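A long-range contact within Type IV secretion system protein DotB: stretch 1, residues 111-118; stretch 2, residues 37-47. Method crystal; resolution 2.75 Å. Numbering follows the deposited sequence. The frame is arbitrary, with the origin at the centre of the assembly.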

# COMPACT_ATOMS: atom_id res chain seq x y z
N ARG A 111 -16.56 9.80 33.06
CA ARG A 111 -16.82 10.94 33.91
C ARG A 111 -17.37 10.47 35.25
O ARG A 111 -18.08 9.47 35.33
CB ARG A 111 -17.82 11.86 33.24
CG ARG A 111 -17.22 12.67 32.07
CD ARG A 111 -18.14 12.73 30.86
NE ARG A 111 -18.38 11.40 30.33
CZ ARG A 111 -17.57 10.73 29.51
NH1 ARG A 111 -17.90 9.52 29.09
NH2 ARG A 111 -16.41 11.30 29.13
N TYR A 112 -17.01 11.18 36.31
CA TYR A 112 -17.39 10.85 37.67
C TYR A 112 -17.86 12.12 38.36
O TYR A 112 -17.08 13.06 38.51
CB TYR A 112 -16.21 10.23 38.42
CG TYR A 112 -16.52 9.85 39.86
CD1 TYR A 112 -17.18 8.68 40.17
CD2 TYR A 112 -16.18 10.71 40.91
CE1 TYR A 112 -17.46 8.34 41.48
CE2 TYR A 112 -16.44 10.39 42.21
CZ TYR A 112 -17.09 9.20 42.50
OH TYR A 112 -17.37 8.85 43.81
N GLU A 113 -19.11 12.11 38.83
CA GLU A 113 -19.74 13.32 39.36
C GLU A 113 -19.94 13.18 40.85
O GLU A 113 -20.29 12.11 41.35
CB GLU A 113 -21.10 13.55 38.69
CG GLU A 113 -21.19 13.17 37.23
CD GLU A 113 -20.51 14.18 36.29
OE1 GLU A 113 -20.31 13.87 35.10
OE2 GLU A 113 -20.18 15.27 36.76
N VAL A 114 -19.68 14.26 41.58
CA VAL A 114 -19.88 14.31 43.03
C VAL A 114 -20.60 15.61 43.36
O VAL A 114 -20.31 16.66 42.80
CB VAL A 114 -18.51 14.22 43.79
CG1 VAL A 114 -17.50 13.43 43.02
CG2 VAL A 114 -17.95 15.59 44.07
N PHE A 115 -21.49 15.52 44.34
CA PHE A 115 -22.48 16.60 44.59
C PHE A 115 -22.15 17.25 45.91
O PHE A 115 -21.99 16.56 46.94
CB PHE A 115 -23.92 16.05 44.61
CG PHE A 115 -24.30 15.29 43.37
CD1 PHE A 115 -23.90 13.95 43.21
CD2 PHE A 115 -25.01 15.92 42.36
CE1 PHE A 115 -24.20 13.27 42.04
CE2 PHE A 115 -25.33 15.23 41.19
CZ PHE A 115 -24.93 13.90 41.03
N HIS A 116 -22.02 18.56 45.91
CA HIS A 116 -21.73 19.30 47.14
C HIS A 116 -22.87 19.11 48.15
O HIS A 116 -24.03 19.24 47.80
CB HIS A 116 -21.59 20.79 46.85
CG HIS A 116 -20.71 21.53 47.79
ND1 HIS A 116 -20.77 21.42 49.18
CD2 HIS A 116 -19.70 22.40 47.54
CE1 HIS A 116 -19.85 22.19 49.72
NE2 HIS A 116 -19.18 22.78 48.76
N PRO A 117 -22.55 18.67 49.38
CA PRO A 117 -23.63 18.29 50.31
C PRO A 117 -24.46 19.49 50.73
O PRO A 117 -25.70 19.43 50.69
CB PRO A 117 -22.87 17.67 51.49
CG PRO A 117 -21.51 18.30 51.43
CD PRO A 117 -21.21 18.52 49.97
N THR A 118 -23.80 20.57 51.16
CA THR A 118 -24.49 21.77 51.59
C THR A 118 -23.86 22.97 50.90
O THR A 118 -22.75 22.89 50.33
CB THR A 118 -24.38 21.95 53.13
OG1 THR A 118 -23.04 22.30 53.49
CG2 THR A 118 -24.79 20.66 53.84
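Stretch 2 37-47: HEAQFKDTVLE

Not one hydrogen bond joins these two stretches of DotB, although a tyrosine hydroxyl lies close to three residues of the helix; packing, without a hydrogen bond between them, can bring a helix against a strand. Residues 38-47 belong to a helix that runs on beyond the stretch, held by its own backbone hydrogen bonds, such as Leu46 N to Lys42 O at 2.9 Å. It crosses strand 111-115 almost at right angles, with a signed crossing angle of -81° and a closest axial approach of 8.8 Å. The register is set where the CA atoms of Val114 and Lys42 come within 6.3 Å.

The extended strand illustrates the usual alternation. Tyr112 and Val114 direct their CA-to-CB bonds toward the helix, whereas Glu113 and Phe115 direct theirs away, so Tyr112 and Val114 supply most of the strand's packing surface. Tyr112, with chi1 in the t rotamer, carries its OH to 3.0 Å from Lys42 CG and 3.5 Å from Phe41 CD2. Its ring and that of Phe41 meet obliquely, their centroids 5.5 Å apart and their planes inclined at 44°. Glu38 OE1 approaches the edge of the tyrosine ring, 3.6 Å from Tyr112 OH, while its charge is paired within the helix: Lys42 NZ lies 3.2 Å from Glu38 OE1, a salt bridge that includes a weak hydrogen bond.

Two residues further along the strand, Val114 faces the next turn of the helix. Its CG1 lies 3.2 Å from Val45 CG2, a tight apolar contact, and its CG2 lies 3.9 Å from Leu46 CG. At the strand's last residue, Leu46 CD1 lies 3.6 Å from Phe115 O; beyond it, Leu46 CD2 lies 3.9 Å from His116 CA and Leu46 CD1 lies 3.9 Å from Pro117 CD. A single leucine thus touches four successive residues, and the whole contact buries 405 Å², counting both sides.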

# COMPACT_ATOMS: atom_id res chain seq x y z
N HIS A 37 -16.23 2.16 51.35
CA HIS A 37 -17.49 2.72 50.90
C HIS A 37 -17.24 3.86 49.95
O HIS A 37 -16.47 4.75 50.25
CB HIS A 37 -18.31 3.22 52.12
CG HIS A 37 -19.02 2.13 52.86
ND1 HIS A 37 -18.45 1.44 53.91
CD2 HIS A 37 -20.24 1.59 52.66
CE1 HIS A 37 -19.28 0.51 54.33
NE2 HIS A 37 -20.38 0.59 53.60
N GLU A 38 -17.92 3.82 48.80
CA GLU A 38 -17.84 4.94 47.85
C GLU A 38 -18.14 6.27 48.50
O GLU A 38 -17.78 7.31 47.97
CB GLU A 38 -18.78 4.69 46.67
CG GLU A 38 -18.85 5.80 45.66
CD GLU A 38 -19.60 5.45 44.40
OE1 GLU A 38 -19.96 6.38 43.63
OE2 GLU A 38 -19.84 4.26 44.15
N ALA A 39 -18.83 6.27 49.65
CA ALA A 39 -19.24 7.50 50.29
C ALA A 39 -18.02 8.28 50.81
O ALA A 39 -17.97 9.51 50.70
CB ALA A 39 -20.23 7.23 51.40
N GLN A 40 -17.04 7.57 51.38
CA GLN A 40 -15.85 8.21 51.88
C GLN A 40 -14.86 8.56 50.79
O GLN A 40 -14.05 9.48 50.95
CB GLN A 40 -15.18 7.36 52.95
CG GLN A 40 -15.13 5.90 52.63
CD GLN A 40 -14.91 5.01 53.85
OE1 GLN A 40 -14.87 3.79 53.72
NE2 GLN A 40 -14.77 5.63 55.07
N PHE A 41 -14.90 7.87 49.67
CA PHE A 41 -14.22 8.36 48.46
C PHE A 41 -14.83 9.66 47.95
O PHE A 41 -14.12 10.62 47.66
CB PHE A 41 -14.24 7.29 47.37
CG PHE A 41 -13.57 7.70 46.10
CD1 PHE A 41 -12.25 8.15 46.09
CD2 PHE A 41 -14.23 7.61 44.90
CE1 PHE A 41 -11.66 8.54 44.91
CE2 PHE A 41 -13.63 8.01 43.70
CZ PHE A 41 -12.35 8.47 43.71
N LYS A 42 -16.15 9.70 47.85
CA LYS A 42 -16.83 10.95 47.47
C LYS A 42 -16.50 12.08 48.45
O LYS A 42 -16.32 13.21 48.04
CB LYS A 42 -18.35 10.72 47.41
CG LYS A 42 -18.75 9.72 46.34
CD LYS A 42 -20.27 9.66 46.19
CE LYS A 42 -20.68 9.35 44.76
NZ LYS A 42 -21.99 8.63 44.72
N ASP A 43 -16.41 11.75 49.74
CA ASP A 43 -16.00 12.74 50.73
C ASP A 43 -14.56 13.13 50.57
O ASP A 43 -14.17 14.24 50.96
CB ASP A 43 -16.31 12.24 52.15
CG ASP A 43 -17.81 12.09 52.40
OD1 ASP A 43 -18.64 12.24 51.43
OD2 ASP A 43 -18.14 11.79 53.56
N THR A 44 -13.72 12.23 50.06
CA THR A 44 -12.33 12.58 49.77
C THR A 44 -12.26 13.55 48.61
O THR A 44 -11.48 14.51 48.66
CB THR A 44 -11.52 11.31 49.51
OG1 THR A 44 -11.73 10.38 50.58
CG2 THR A 44 -10.03 11.64 49.39
N VAL A 45 -13.00 13.30 47.54
CA VAL A 45 -12.97 14.18 46.39
C VAL A 45 -13.61 15.50 46.74
O VAL A 45 -13.27 16.55 46.14
CB VAL A 45 -13.57 13.50 45.14
CG1 VAL A 45 -13.50 12.00 45.27
CG2 VAL A 45 -14.97 13.99 44.90
N LEU A 46 -14.63 15.53 47.59
CA LEU A 46 -15.21 16.79 48.06
C LEU A 46 -14.23 17.53 48.98
O LEU A 46 -14.17 18.76 48.94
CB LEU A 46 -16.54 16.53 48.75
CG LEU A 46 -17.75 16.37 47.84
CD1 LEU A 46 -18.89 15.70 48.65
CD2 LEU A 46 -18.17 17.73 47.28
N GLU A 47 -13.50 16.82 49.81
CA GLU A 47 -12.45 17.44 50.60
C GLU A 47 -11.40 18.09 49.71
O GLU A 47 -11.00 19.23 49.93
CB GLU A 47 -11.83 16.40 51.56
CG GLU A 47 -10.52 16.85 52.20
CD GLU A 47 -10.64 18.13 52.95
OE1 GLU A 47 -9.67 18.52 53.62
OE2 GLU A 47 -11.71 18.78 52.90